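Local coordinates for protein O-phospho-L-seryl-tRNA:Cys-tRNA synthase (Methanocaldococcus jannaschii DSM 2661, PDB 5X6B) that converts O-phosphoseryl-tRNA into cysteinyl-tRNA, probably by pyridoxal phosphate chemistry on a lysine-bound cofactor, at residues B[53-58]-B[373-378]; B[124-129]-B[148-153]; B[319-324]-B[343-348]. All blocks are in the same frame, centred on the assembly; numbering follows the deposited sequence.

Contact 1: residues B[53-58]-B[373-378]; sequences REFINL and ELKKRG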
ATOM      1  N   ARG B  53       9.229  -2.576 -15.963  1.00 88.11           N
ATOM      2  CA  ARG B  53       9.800  -3.919 -15.991  1.00 73.47           C
ATOM      3  C   ARG B  53      10.768  -4.117 -17.145  1.00 70.06           C
ATOM      4  O   ARG B  53      11.293  -5.209 -17.340  1.00 60.10           O
ATOM      5  CB  ARG B  53       8.695  -4.963 -16.073  1.00 60.19           C
ATOM      6  CG  ARG B  53       7.937  -5.138 -14.782  1.00 59.51           C
ATOM      7  CD  ARG B  53       6.663  -5.904 -15.026  1.00 64.51           C
ATOM      8  NE  ARG B  53       5.837  -5.967 -13.830  1.00 67.18           N
ATOM      9  CZ  ARG B  53       5.135  -4.945 -13.354  1.00 60.47           C
ATOM     10  NH1 ARG B  53       4.411  -5.108 -12.264  1.00 56.76           N
ATOM     11  NH2 ARG B  53       5.152  -3.767 -13.966  1.00 57.14           N
ATOM     12  N   GLU B  54      11.003  -3.055 -17.904  1.00 75.36           N
ATOM     13  CA  GLU B  54      11.896  -3.123 -19.047  1.00 73.55           C
ATOM     14  C   GLU B  54      13.285  -2.596 -18.700  1.00 75.47           C
ATOM     15  O   GLU B  54      14.190  -2.601 -19.532  1.00 76.18           O
ATOM     16  CB  GLU B  54      11.308  -2.334 -20.215  1.00 82.37           C
ATOM     17  CG  GLU B  54       9.864  -2.685 -20.510  1.00 88.72           C
ATOM     18  CD  GLU B  54       9.585  -2.784 -21.992  1.00106.26           C
ATOM     19  OE1 GLU B  54      10.426  -2.316 -22.789  1.00107.77           O
ATOM     20  OE2 GLU B  54       8.527  -3.337 -22.360  1.00108.35           O
ATOM     21  N   PHE B  55      13.452  -2.137 -17.466  1.00 66.39           N
ATOM     22  CA  PHE B  55      14.706  -1.524 -17.058  1.00 64.96           C
ATOM     23  C   PHE B  55      15.164  -1.989 -15.688  1.00 64.50           C
ATOM     24  O   PHE B  55      14.351  -2.347 -14.834  1.00 60.90           O
ATOM     25  CB  PHE B  55      14.580   0.001 -17.049  1.00 63.61           C
ATOM     26  CG  PHE B  55      14.434   0.611 -18.410  1.00 68.11           C
ATOM     27  CD1 PHE B  55      15.546   0.872 -19.189  1.00 73.49           C
ATOM     28  CD2 PHE B  55      13.186   0.936 -18.907  1.00 76.14           C
ATOM     29  CE1 PHE B  55      15.419   1.438 -20.444  1.00 73.72           C
ATOM     30  CE2 PHE B  55      13.053   1.503 -20.160  1.00 86.29           C
ATOM     31  CZ  PHE B  55      14.171   1.756 -20.930  1.00 76.67           C
ATOM     32  N   ILE B  56      16.476  -1.988 -15.494  1.00 56.47           N
ATOM     33  CA  ILE B  56      17.042  -2.048 -14.158  1.00 51.34           C
ATOM     34  C   ILE B  56      17.129  -0.617 -13.643  1.00 58.13           C
ATOM     35  O   ILE B  56      17.712   0.256 -14.296  1.00 48.23           O
ATOM     36  CB  ILE B  56      18.436  -2.702 -14.136  1.00 58.19           C
ATOM     37  CG1 ILE B  56      18.360  -4.151 -14.615  1.00 50.52           C
ATOM     38  CG2 ILE B  56      19.028  -2.641 -12.739  1.00 50.69           C
ATOM     39  CD1 ILE B  56      19.706  -4.828 -14.689  1.00 52.32           C
ATOM     40  N   ASN B  57      16.525  -0.373 -12.486  1.00 50.63           N
ATOM     41  CA  ASN B  57      16.563   0.945 -11.876  1.00 57.22           C
ATOM     42  C   ASN B  57      17.702   1.032 -10.871  1.00 52.91           C
ATOM     43  O   ASN B  57      17.731   0.284  -9.892  1.00 47.93           O
ATOM     44  CB  ASN B  57      15.228   1.263 -11.195  1.00 57.23           C
ATOM     45  CG  ASN B  57      15.077   2.735 -10.872  1.00 58.74           C
ATOM     46  OD1 ASN B  57      16.061   3.469 -10.785  1.00 62.93           O
ATOM     47  ND2 ASN B  57      13.839   3.176 -10.688  1.00 66.50           N
ATOM     48  N   LEU B  58      18.632   1.950 -11.114  1.00 50.78           N
ATOM     49  CA  LEU B  58      19.801   2.102 -10.254  1.00 58.19           C
ATOM     50  C   LEU B  58      19.642   3.213  -9.217  1.00 59.07           C
ATOM     51  O   LEU B  58      20.569   3.481  -8.452  1.00 60.86           O
ATOM     52  CB  LEU B  58      21.046   2.370 -11.100  1.00 50.56           C
ATOM     53  CG  LEU B  58      21.507   1.220 -11.998  1.00 55.87           C
ATOM     54  CD1 LEU B  58      22.773   1.602 -12.749  1.00 45.06           C
ATOM     55  CD2 LEU B  58      21.718  -0.052 -11.184  1.00 49.73           C
ATOM     56  N   GLU B 373      22.818   5.918 -23.650  1.00 70.59           N
ATOM     57  CA  GLU B 373      23.547   4.668 -23.833  1.00 61.75           C
ATOM     58  C   GLU B 373      23.101   3.610 -22.827  1.00 61.19           C
ATOM     59  O   GLU B 373      23.194   2.416 -23.093  1.00 70.70           O
ATOM     60  CB  GLU B 373      25.055   4.903 -23.719  1.00 67.63           C
ATOM     61  CG  GLU B 373      25.697   5.560 -24.935  1.00 73.66           C
ATOM     62  CD  GLU B 373      25.512   4.760 -26.210  1.00 80.53           C
ATOM     63  OE1 GLU B 373      25.668   3.521 -26.171  1.00 93.01           O
ATOM     64  OE2 GLU B 373      25.205   5.374 -27.255  1.00 84.84           O
ATOM     65  N   LEU B 374      22.620   4.056 -21.670  1.00 62.88           N
ATOM     66  CA  LEU B 374      22.134   3.146 -20.637  1.00 54.53           C
ATOM     67  C   LEU B 374      20.735   2.632 -20.960  1.00 64.80           C
ATOM     68  O   LEU B 374      20.442   1.449 -20.785  1.00 62.31           O
ATOM     69  CB  LEU B 374      22.127   3.835 -19.267  1.00 61.37           C
ATOM     70  CG  LEU B 374      23.452   4.038 -18.530  1.00 60.40           C
ATOM     71  CD1 LEU B 374      23.231   4.856 -17.277  1.00 61.01           C
ATOM     72  CD2 LEU B 374      24.089   2.709 -18.176  1.00 61.06           C
ATOM     73  N   LYS B 375      19.870   3.533 -21.421  1.00 62.39           N
ATOM     74  CA  LYS B 375      18.503   3.170 -21.769  1.00 70.70           C
ATOM     75  C   LYS B 375      18.521   2.203 -22.946  1.00 64.93           C
ATOM     76  O   LYS B 375      17.735   1.255 -22.999  1.00 67.45           O
ATOM     77  CB  LYS B 375      17.675   4.420 -22.094  1.00 72.42           C
ATOM     78  CG  LYS B 375      16.703   4.261 -23.252  1.00 90.16           C
ATOM     79  CD  LYS B 375      16.383   5.603 -23.890  1.00 89.13           C
ATOM     80  CE  LYS B 375      15.295   5.470 -24.945  1.00 92.39           C
ATOM     81  NZ  LYS B 375      14.996   6.787 -25.570  1.00 99.46           N
ATOM     82  N   LYS B 376      19.449   2.439 -23.869  1.00 67.55           N
ATOM     83  CA  LYS B 376      19.647   1.571 -25.025  1.00 66.11           C
ATOM     84  C   LYS B 376      19.993   0.146 -24.587  1.00 66.80           C
ATOM     85  O   LYS B 376      19.763  -0.815 -25.321  1.00 66.29           O
ATOM     86  CB  LYS B 376      20.748   2.139 -25.926  1.00 66.26           C
ATOM     87  CG  LYS B 376      20.910   1.434 -27.265  1.00 84.79           C
ATOM     88  CD  LYS B 376      21.530   2.366 -28.301  1.00100.90           C
ATOM     89  CE  LYS B 376      21.512   1.749 -29.695  1.00105.38           C
ATOM     90  NZ  LYS B 376      22.188   2.620 -30.700  1.00101.72           N
ATOM     91  N   ARG B 377      20.535   0.015 -23.382  1.00 65.88           N
ATOM     92  CA  ARG B 377      20.889  -1.291 -22.842  1.00 61.89           C
ATOM     93  C   ARG B 377      20.000  -1.656 -21.658  1.00 62.46           C
ATOM     94  O   ARG B 377      20.364  -2.494 -20.831  1.00 52.24           O
ATOM     95  CB  ARG B 377      22.363  -1.315 -22.436  1.00 49.64           C
ATOM     96  CG  ARG B 377      23.257  -0.673 -23.472  1.00 69.17           C
ATOM     97  CD  ARG B 377      24.715  -1.037 -23.299  1.00 64.18           C
ATOM     98  NE  ARG B 377      25.528  -0.421 -24.342  1.00 74.25           N
ATOM     99  CZ  ARG B 377      26.737  -0.842 -24.694  1.00 84.15           C
ATOM    100  NH1 ARG B 377      27.410  -0.214 -25.652  1.00 88.16           N
ATOM    101  NH2 ARG B 377      27.268  -1.899 -24.097  1.00 63.03           N
ATOM    102  N   GLY B 378      18.837  -1.014 -21.580  1.00 58.76           N
ATOM    103  CA  GLY B 378      17.824  -1.379 -20.605  1.00 56.79           C
ATOM    104  C   GLY B 378      18.154  -1.016 -19.172  1.00 56.04           C
ATOM    105  O   GLY B 378      17.768  -1.724 -18.239  1.00 48.13           O
TER
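G378, the glycine that ends a helix, passes its carbonyl directly to a β-strand: I56 N donates to G378 O over 3.0 Å, with an N-H...O angle of 161°. F55 CA lies 3.3 Å from the same G378 O in a CA-H...O contact, so two consecutive residues of 53-58 converge on one acceptor. The phi of G378 is positive (72°), as expected of the C-prime residue of a Schellman motif, and the bonds confirm it: I379 N reaches back to L374 O, and G378 N to K375 O, the latter within a type I turn from K375 to G378.

F55 fills the angle between this turn and the strand. With CG anti to the carbonyl carbon (chi1 -69°), the ring reaches the helix end. There CE1 lies 3.5 Å from K375 O, which stands at the ring edge, and CD1 meets G378 C obliquely. F55 CE1 also comes within 4.1 Å of K375 CB, whose extended chain then leads away. Cutting F55 back to an alanine would probably uncover the K375–G378 turn and deprive the K375 methylenes of their aromatic neighbour.

Beyond the turn the pairing goes on as the short parallel sheet of 56-57 and 379-380, where I56 and L58 both bond to G380. Helix 399-415 covers this junction, V405 receiving both the I56 and L58 side chains.

Contact 2: residues B[124-129]-B[148-153]; sequences EGKFIV and YTSYVA
Two helices that pack against the seven-stranded mixed sheet of the large domain, 122-132 and 148-156, meet here through K126, F127, T149, S150 and A153, all buried. The axes of segments 124-129 and 148-153 approach to 9.2 Å at a crossing angle of -35°, and the tightest backbone pair is F127 with A153, 5.0 Å between CA atoms.

K126 carries the polar part. Its chain, extended beyond CG, carries the ammonium group in between two hydroxyls and crosses the T149 side chain at about a right angle: K126 NZ donates to T149 OG1 at 2.9 Å and to S150 OG at 2.7 Å. T149 presents its oxygen from between the backbone N and the carbonyl carbon (chi1 61°), where it also bonds to H147 ND1. The alkyl part of K126 runs beside S150, CD lying 3.6 Å from S150 OG.

Strand 139-143, helix 148-156 and strand 160-166 form a β-α-β unit between neighbouring parallel strands, and the strand order 1-7-6-5-4-2-3 is that of fold type I pyridoxal phosphate enzymes, in keeping with the cofactor-modified lysine K255. K126 packs on L227 and N229 of strand 226-229 and S150 on L142 of strand 139-143.

Beside the polar cluster, F127 CB touches A153 CB at 4.1 Å, the apolar pair of the contact. A153 O lies in the plane of the F127 ring at its edge, 3.7 Å from CD1. The same ring makes a cation-pi contact with R156, while R156 of the second subunit packs on it too.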
ATOM      1  N   GLU B 124       7.474  13.105   8.008  1.00 62.37           N
ATOM      2  CA  GLU B 124       6.436  13.359   8.998  1.00 59.91           C
ATOM      3  C   GLU B 124       6.876  12.960  10.398  1.00 58.68           C
ATOM      4  O   GLU B 124       6.507  13.607  11.374  1.00 68.97           O
ATOM      5  CB  GLU B 124       5.148  12.618   8.621  1.00 64.95           C
ATOM      6  CG  GLU B 124       4.494  13.109   7.330  1.00 76.40           C
ATOM      7  CD  GLU B 124       3.783  14.454   7.487  1.00113.70           C
ATOM      8  OE1 GLU B 124       3.787  15.021   8.603  1.00 89.91           O
ATOM      9  OE2 GLU B 124       3.216  14.942   6.484  1.00117.00           O
ATOM     10  N   GLY B 125       7.668  11.897  10.490  1.00 53.65           N
ATOM     11  CA  GLY B 125       8.179  11.439  11.770  1.00 56.23           C
ATOM     12  C   GLY B 125       9.070  12.480  12.422  1.00 57.90           C
ATOM     13  O   GLY B 125       9.022  12.681  13.636  1.00 50.22           O
ATOM     14  N   LYS B 126       9.886  13.144  11.611  1.00 47.24           N
ATOM     15  CA  LYS B 126      10.757  14.199  12.102  1.00 62.19           C
ATOM     16  C   LYS B 126       9.931  15.387  12.555  1.00 64.92           C
ATOM     17  O   LYS B 126      10.111  15.901  13.660  1.00 55.76           O
ATOM     18  CB  LYS B 126      11.742  14.655  11.026  1.00 58.44           C
ATOM     19  CG  LYS B 126      12.733  13.612  10.557  1.00 56.51           C
ATOM     20  CD  LYS B 126      13.506  14.173   9.379  1.00 57.43           C
ATOM     21  CE  LYS B 126      14.423  13.155   8.763  1.00 48.97           C
ATOM     22  NZ  LYS B 126      15.068  13.722   7.546  1.00 61.14           N
ATOM     23  N   PHE B 127       9.031  15.823  11.679  1.00 61.12           N
ATOM     24  CA  PHE B 127       8.182  16.966  11.964  1.00 55.23           C
ATOM     25  C   PHE B 127       7.379  16.754  13.238  1.00 60.40           C
ATOM     26  O   PHE B 127       7.205  17.681  14.026  1.00 64.84           O
ATOM     27  CB  PHE B 127       7.236  17.252  10.803  1.00 50.32           C
ATOM     28  CG  PHE B 127       6.267  18.362  11.088  1.00 68.28           C
ATOM     29  CD1 PHE B 127       6.718  19.665  11.245  1.00 67.99           C
ATOM     30  CD2 PHE B 127       4.914  18.104  11.212  1.00 62.22           C
ATOM     31  CE1 PHE B 127       5.835  20.693  11.517  1.00 64.85           C
ATOM     32  CE2 PHE B 127       4.025  19.123  11.480  1.00 66.69           C
ATOM     33  CZ  PHE B 127       4.487  20.422  11.634  1.00 75.48           C
ATOM     34  N   ILE B 128       6.909  15.528  13.440  1.00 57.70           N
ATOM     35  CA  ILE B 128       6.120  15.197  14.621  1.00 61.26           C
ATOM     36  C   ILE B 128       6.897  15.428  15.910  1.00 59.23           C
ATOM     37  O   ILE B 128       6.399  16.089  16.821  1.00 73.01           O
ATOM     38  CB  ILE B 128       5.628  13.739  14.579  1.00 59.26           C
ATOM     39  CG1 ILE B 128       4.438  13.619  13.629  1.00 59.31           C
ATOM     40  CG2 ILE B 128       5.209  13.273  15.963  1.00 60.53           C
ATOM     41  CD1 ILE B 128       4.042  12.206  13.335  1.00 58.13           C
ATOM     42  N   VAL B 129       8.116  14.901  15.991  1.00 58.24           N
ATOM     43  CA  VAL B 129       8.901  15.067  17.211  1.00 76.20           C
ATOM     44  C   VAL B 129       9.388  16.513  17.351  1.00 68.43           C
ATOM     45  O   VAL B 129       9.499  17.025  18.461  1.00 55.46           O
ATOM     46  CB  VAL B 129      10.111  14.096  17.268  1.00 73.10           C
ATOM     47  CG1 VAL B 129       9.633  12.656  17.260  1.00 54.09           C
ATOM     48  CG2 VAL B 129      11.080  14.348  16.128  1.00 70.78           C
ATOM     49  N   TYR B 148      17.457  17.087   3.180  1.00 56.27           N
ATOM     50  CA  TYR B 148      16.794  18.389   3.113  1.00 58.89           C
ATOM     51  C   TYR B 148      15.509  18.428   3.938  1.00 60.20           C
ATOM     52  O   TYR B 148      15.122  19.480   4.442  1.00 60.38           O
ATOM     53  CB  TYR B 148      16.496  18.773   1.654  1.00 46.94           C
ATOM     54  CG  TYR B 148      15.332  18.039   1.007  1.00 66.17           C
ATOM     55  CD1 TYR B 148      14.025  18.497   1.153  1.00 68.84           C
ATOM     56  CD2 TYR B 148      15.543  16.909   0.228  1.00 58.32           C
ATOM     57  CE1 TYR B 148      12.964  17.840   0.560  1.00 72.22           C
ATOM     58  CE2 TYR B 148      14.487  16.245  -0.369  1.00 72.69           C
ATOM     59  CZ  TYR B 148      13.198  16.713  -0.198  1.00 79.96           C
ATOM     60  OH  TYR B 148      12.142  16.057  -0.790  1.00 69.63           O
ATOM     61  N   THR B 149      14.856  17.280   4.081  1.00 59.61           N
ATOM     62  CA  THR B 149      13.616  17.210   4.840  1.00 59.62           C
ATOM     63  C   THR B 149      13.837  17.461   6.328  1.00 56.39           C
ATOM     64  O   THR B 149      12.900  17.791   7.047  1.00 55.10           O
ATOM     65  CB  THR B 149      12.921  15.849   4.662  1.00 58.36           C
ATOM     66  OG1 THR B 149      13.778  14.803   5.136  1.00 52.27           O
ATOM     67  CG2 THR B 149      12.598  15.621   3.201  1.00 53.90           C
ATOM     68  N   SER B 150      15.068  17.294   6.796  1.00 58.91           N
ATOM     69  CA  SER B 150      15.372  17.622   8.184  1.00 65.62           C
ATOM     70  C   SER B 150      15.345  19.137   8.366  1.00 60.43           C
ATOM     71  O   SER B 150      14.881  19.650   9.387  1.00 56.95           O
ATOM     72  CB  SER B 150      16.727  17.051   8.598  1.00 59.22           C
ATOM     73  OG  SER B 150      16.687  15.639   8.645  1.00 62.87           O
ATOM     74  N   TYR B 151      15.836  19.846   7.355  1.00 55.18           N
ATOM     75  CA  TYR B 151      15.810  21.302   7.348  1.00 60.10           C
ATOM     76  C   TYR B 151      14.392  21.838   7.178  1.00 69.04           C
ATOM     77  O   TYR B 151      13.963  22.731   7.911  1.00 68.97           O
ATOM     78  CB  TYR B 151      16.708  21.843   6.234  1.00 62.37           C
ATOM     79  CG  TYR B 151      18.158  21.461   6.402  1.00 80.44           C
ATOM     80  CD1 TYR B 151      19.010  22.226   7.192  1.00 60.02           C
ATOM     81  CD2 TYR B 151      18.678  20.332   5.776  1.00 69.37           C
ATOM     82  CE1 TYR B 151      20.338  21.881   7.352  1.00 72.73           C
ATOM     83  CE2 TYR B 151      20.008  19.978   5.932  1.00 67.15           C
ATOM     84  CZ  TYR B 151      20.832  20.757   6.722  1.00 78.80           C
ATOM     85  OH  TYR B 151      22.155  20.411   6.880  1.00 83.12           O
ATOM     86  N   VAL B 152      13.668  21.285   6.208  1.00 68.89           N
ATOM     87  CA  VAL B 152      12.326  21.756   5.889  1.00 56.98           C
ATOM     88  C   VAL B 152      11.355  21.476   7.038  1.00 58.46           C
ATOM     89  O   VAL B 152      10.489  22.296   7.336  1.00 62.15           O
ATOM     90  CB  VAL B 152      11.805  21.118   4.587  1.00 59.70           C
ATOM     91  CG1 VAL B 152      10.409  21.630   4.250  1.00 54.20           C
ATOM     92  CG2 VAL B 152      12.761  21.413   3.444  1.00 61.79           C
ATOM     93  N   ALA B 153      11.510  20.331   7.693  1.00 56.82           N
ATOM     94  CA  ALA B 153      10.641  19.990   8.814  1.00 61.08           C
ATOM     95  C   ALA B 153      10.910  20.908  10.000  1.00 66.15           C
ATOM     96  O   ALA B 153       9.992  21.248  10.748  1.00 60.37           O
ATOM     97  CB  ALA B 153      10.818  18.532   9.219  1.00 40.06           C
TER

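Contact 3: residues B[319-324]-B[343-348]; sequences EELKKT and PKEHDL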
ATOM      1  N   GLU B 319      25.622  -9.551   2.214  1.00 49.64           N
ATOM      2  CA  GLU B 319      25.580  -9.976   0.820  1.00 49.02           C
ATOM      3  C   GLU B 319      25.353  -8.792  -0.121  1.00 52.95           C
ATOM      4  O   GLU B 319      25.894  -8.756  -1.228  1.00 61.42           O
ATOM      5  CB  GLU B 319      24.499 -11.036   0.624  1.00 47.94           C
ATOM      6  CG  GLU B 319      24.724 -12.272   1.485  1.00 72.73           C
ATOM      7  CD  GLU B 319      23.586 -13.273   1.411  1.00 85.10           C
ATOM      8  OE1 GLU B 319      22.585 -12.993   0.716  1.00 87.34           O
ATOM      9  OE2 GLU B 319      23.684 -14.333   2.068  1.00 90.60           O
ATOM     10  N   GLU B 320      24.567  -7.817   0.324  1.00 55.25           N
ATOM     11  CA  GLU B 320      24.307  -6.629  -0.485  1.00 49.31           C
ATOM     12  C   GLU B 320      25.530  -5.710  -0.493  1.00 57.25           C
ATOM     13  O   GLU B 320      25.805  -5.038  -1.492  1.00 46.76           O
ATOM     14  CB  GLU B 320      23.078  -5.880   0.034  1.00 42.24           C
ATOM     15  CG  GLU B 320      21.846  -6.753   0.220  1.00 47.86           C
ATOM     16  CD  GLU B 320      21.290  -7.286  -1.092  1.00 56.55           C
ATOM     17  OE1 GLU B 320      21.319  -6.551  -2.108  1.00 46.76           O
ATOM     18  OE2 GLU B 320      20.823  -8.445  -1.104  1.00 54.45           O
ATOM     19  N   LEU B 321      26.262  -5.677   0.620  1.00 48.65           N
ATOM     20  CA  LEU B 321      27.518  -4.929   0.667  1.00 59.22           C
ATOM     21  C   LEU B 321      28.532  -5.540  -0.291  1.00 50.33           C
ATOM     22  O   LEU B 321      29.272  -4.826  -0.976  1.00 41.90           O
ATOM     23  CB  LEU B 321      28.084  -4.889   2.088  1.00 62.75           C
ATOM     24  CG  LEU B 321      27.299  -4.002   3.054  1.00 59.78           C
ATOM     25  CD1 LEU B 321      27.898  -4.032   4.445  1.00 51.26           C
ATOM     26  CD2 LEU B 321      27.252  -2.588   2.519  1.00 43.88           C
ATOM     27  N   LYS B 322      28.546  -6.868  -0.344  1.00 55.33           N
ATOM     28  CA  LYS B 322      29.392  -7.592  -1.286  1.00 52.68           C
ATOM     29  C   LYS B 322      29.088  -7.199  -2.728  1.00 47.90           C
ATOM     30  O   LYS B 322      30.007  -7.006  -3.526  1.00 47.78           O
ATOM     31  CB  LYS B 322      29.227  -9.098  -1.106  1.00 43.85           C
ATOM     32  CG  LYS B 322      30.088  -9.916  -2.041  1.00 46.25           C
ATOM     33  CD  LYS B 322      29.939 -11.399  -1.763  1.00 48.88           C
ATOM     34  CE  LYS B 322      30.732 -12.213  -2.766  1.00 45.13           C
ATOM     35  NZ  LYS B 322      30.516 -13.682  -2.615  1.00 44.71           N
ATOM     36  N   LYS B 323      27.803  -7.073  -3.058  1.00 41.94           N
ATOM     37  CA  LYS B 323      27.414  -6.632  -4.396  1.00 45.83           C
ATOM     38  C   LYS B 323      27.914  -5.221  -4.633  1.00 50.01           C
ATOM     39  O   LYS B 323      28.408  -4.892  -5.716  1.00 46.04           O
ATOM     40  CB  LYS B 323      25.896  -6.675  -4.585  1.00 53.35           C
ATOM     41  CG  LYS B 323      25.254  -8.044  -4.436  1.00 46.94           C
ATOM     42  CD  LYS B 323      23.747  -7.913  -4.543  1.00 50.49           C
ATOM     43  CE  LYS B 323      23.040  -9.204  -4.184  1.00 53.13           C
ATOM     44  NZ  LYS B 323      21.571  -8.986  -4.046  1.00 47.02           N
ATOM     45  N   THR B 324      27.776  -4.398  -3.598  1.00 45.27           N
ATOM     46  CA  THR B 324      28.155  -2.997  -3.652  1.00 45.83           C
ATOM     47  C   THR B 324      29.652  -2.839  -3.881  1.00 52.88           C
ATOM     48  O   THR B 324      30.087  -2.112  -4.779  1.00 51.61           O
ATOM     49  CB  THR B 324      27.766  -2.279  -2.348  1.00 57.10           C
ATOM     50  OG1 THR B 324      26.358  -2.417  -2.127  1.00 47.67           O
ATOM     51  CG2 THR B 324      28.140  -0.808  -2.408  1.00 39.53           C
ATOM     52  N   PRO B 343      35.983   1.327   3.067  1.00 65.89           N
ATOM     53  CA  PRO B 343      35.098   0.748   2.054  1.00 61.79           C
ATOM     54  C   PRO B 343      33.624   0.991   2.371  1.00 62.79           C
ATOM     55  O   PRO B 343      33.298   1.349   3.504  1.00 63.39           O
ATOM     56  CB  PRO B 343      35.427  -0.738   2.126  1.00 61.19           C
ATOM     57  CG  PRO B 343      35.764  -0.949   3.563  1.00 62.87           C
ATOM     58  CD  PRO B 343      36.469   0.305   4.012  1.00 71.72           C
ATOM     59  N   LYS B 344      32.753   0.787   1.388  1.00 65.91           N
ATOM     60  CA  LYS B 344      31.325   1.018   1.571  1.00 47.63           C
ATOM     61  C   LYS B 344      30.742   0.147   2.673  1.00 53.46           C
ATOM     62  O   LYS B 344      30.929  -1.067   2.683  1.00 56.34           O
ATOM     63  CB  LYS B 344      30.568   0.767   0.267  1.00 47.09           C
ATOM     64  CG  LYS B 344      30.817   1.794  -0.825  1.00 49.24           C
ATOM     65  CD  LYS B 344      30.492   3.207  -0.365  1.00 59.49           C
ATOM     66  CE  LYS B 344      29.044   3.359   0.079  1.00 61.31           C
ATOM     67  NZ  LYS B 344      28.727   4.782   0.410  1.00 59.75           N
ATOM     68  N   GLU B 345      30.049   0.783   3.613  1.00 61.16           N
ATOM     69  CA  GLU B 345      29.266   0.060   4.606  1.00 66.90           C
ATOM     70  C   GLU B 345      27.790   0.344   4.342  1.00 50.22           C
ATOM     71  O   GLU B 345      26.940   0.187   5.217  1.00 44.52           O
ATOM     72  CB  GLU B 345      29.664   0.459   6.029  1.00 56.00           C
ATOM     73  CG  GLU B 345      30.597  -0.537   6.722  1.00 74.97           C
ATOM     74  CD  GLU B 345      29.998  -1.929   6.856  1.00 81.71           C
ATOM     75  OE1 GLU B 345      28.790  -2.040   7.159  1.00 85.51           O
ATOM     76  OE2 GLU B 345      30.741  -2.914   6.652  1.00 82.89           O
ATOM     77  N   HIS B 346      27.508   0.764   3.111  1.00 43.46           N
ATOM     78  CA  HIS B 346      26.147   0.980   2.637  1.00 54.61           C
ATOM     79  C   HIS B 346      26.131   0.789   1.125  1.00 57.02           C
ATOM     80  O   HIS B 346      27.178   0.819   0.483  1.00 59.27           O
ATOM     81  CB  HIS B 346      25.651   2.375   3.017  1.00 50.00           C
ATOM     82  CG  HIS B 346      24.187   2.592   2.774  1.00 45.37           C
ATOM     83  ND1 HIS B 346      23.704   3.179   1.622  1.00 48.17           N
ATOM     84  CD2 HIS B 346      23.107   2.325   3.542  1.00 39.17           C
ATOM     85  CE1 HIS B 346      22.387   3.259   1.693  1.00 50.81           C
ATOM     86  NE2 HIS B 346      21.996   2.750   2.847  1.00 44.87           N
ATOM     87  N   ASP B 347      24.944   0.603   0.556  1.00 48.07           N
ATOM     88  CA  ASP B 347      24.812   0.285  -0.867  1.00 44.21           C
ATOM     89  C   ASP B 347      24.747   1.518  -1.772  1.00 50.29           C
ATOM     90  O   ASP B 347      24.890   1.408  -2.990  1.00 53.98           O
ATOM     91  CB  ASP B 347      23.570  -0.577  -1.072  1.00 48.97           C
ATOM     92  CG  ASP B 347      22.323   0.072  -0.511  1.00 54.79           C
ATOM     93  OD1 ASP B 347      21.854   1.069  -1.097  1.00 52.70           O
ATOM     94  OD2 ASP B 347      21.840  -0.371   0.557  1.00 57.67           O
ATOM     95  N   LEU B 348      24.532   2.692  -1.186  1.00 56.36           N
ATOM     96  CA  LEU B 348      24.472   3.912  -1.979  1.00 45.79           C
ATOM     97  C   LEU B 348      25.884   4.324  -2.375  1.00 55.91           C
ATOM     98  O   LEU B 348      26.699   4.666  -1.522  1.00 52.49           O
ATOM     99  CB  LEU B 348      23.775   5.035  -1.203  1.00 51.49           C
ATOM    100  CG  LEU B 348      23.231   6.257  -1.961  1.00 52.45           C
ATOM    101  CD1 LEU B 348      22.354   7.087  -1.038  1.00 59.22           C
ATOM    102  CD2 LEU B 348      24.320   7.133  -2.571  1.00 52.58           C
TER
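Helix-to-loop packing of the C-terminal part of the chain joins L321 and T324, on helix 317-331, to residues 344-347 of the loop entering strand 349-352. The evidence for packing, not polar bonding, is that every contact between the two segments is of van der Waals kind, and together they bury 270 Å².

L321 lays its two methyls on different parts of the loop. CD2 comes 3.4 Å from H346 N, against the E345–H346 peptide, while CD1 meets the E345 carboxylate at OE1, 3.5 Å away. The chain of E345 bends at chi2 to bring that group back toward the helix, where R325 forms a salt bridge with OE2.

One turn on, T324 divides its branches. CG2, anti to the backbone N (chi1 -58° for OG1), points into the loop, 3.5 Å from H346 O and 3.9 Å from K344 CB. OG1 lies 3.4 Å from D347 CA, but spends its hydrogen bond inside the helix on E320 O, at 2.8 Å.

The loop has its own ties: K344 NZ bonds to L348 O at 2.8 Å, and L348 N to H346 ND1, while H346 NE2 bonds to Y232 O. D347 forms a salt bridge with R236 and bonds to S393. Beyond L348 the chain enters strand 349-352, the middle one of an antiparallel three-stranded sheet, while helix 399-415 meets helix 317-331 where K323 packs on W399 and V402.

Overall arrangement
Contacts 1 and 3 are relatively near each other, with centres 21 Å apart and nearest atoms about 7 Å apart, and helix 399-415 adjoins both. Contact 2 lies 33 Å from contact 1 and 27 Å from contact 3, centre to centre, on the opposite side of the chain's centre from each. The segments of contact 1 are 315 residues apart at their closest ends, and the loop they close encloses the other two contacts, which follow in series. K255 carries the pyridoxal phosphate, probably in the sheet-based domain of contact 2. Contact 2 is also closest to the bound nucleic acid, its nearest atom about 18 Å away, against about 35 Å for contact 1 and 38 Å for contact 3.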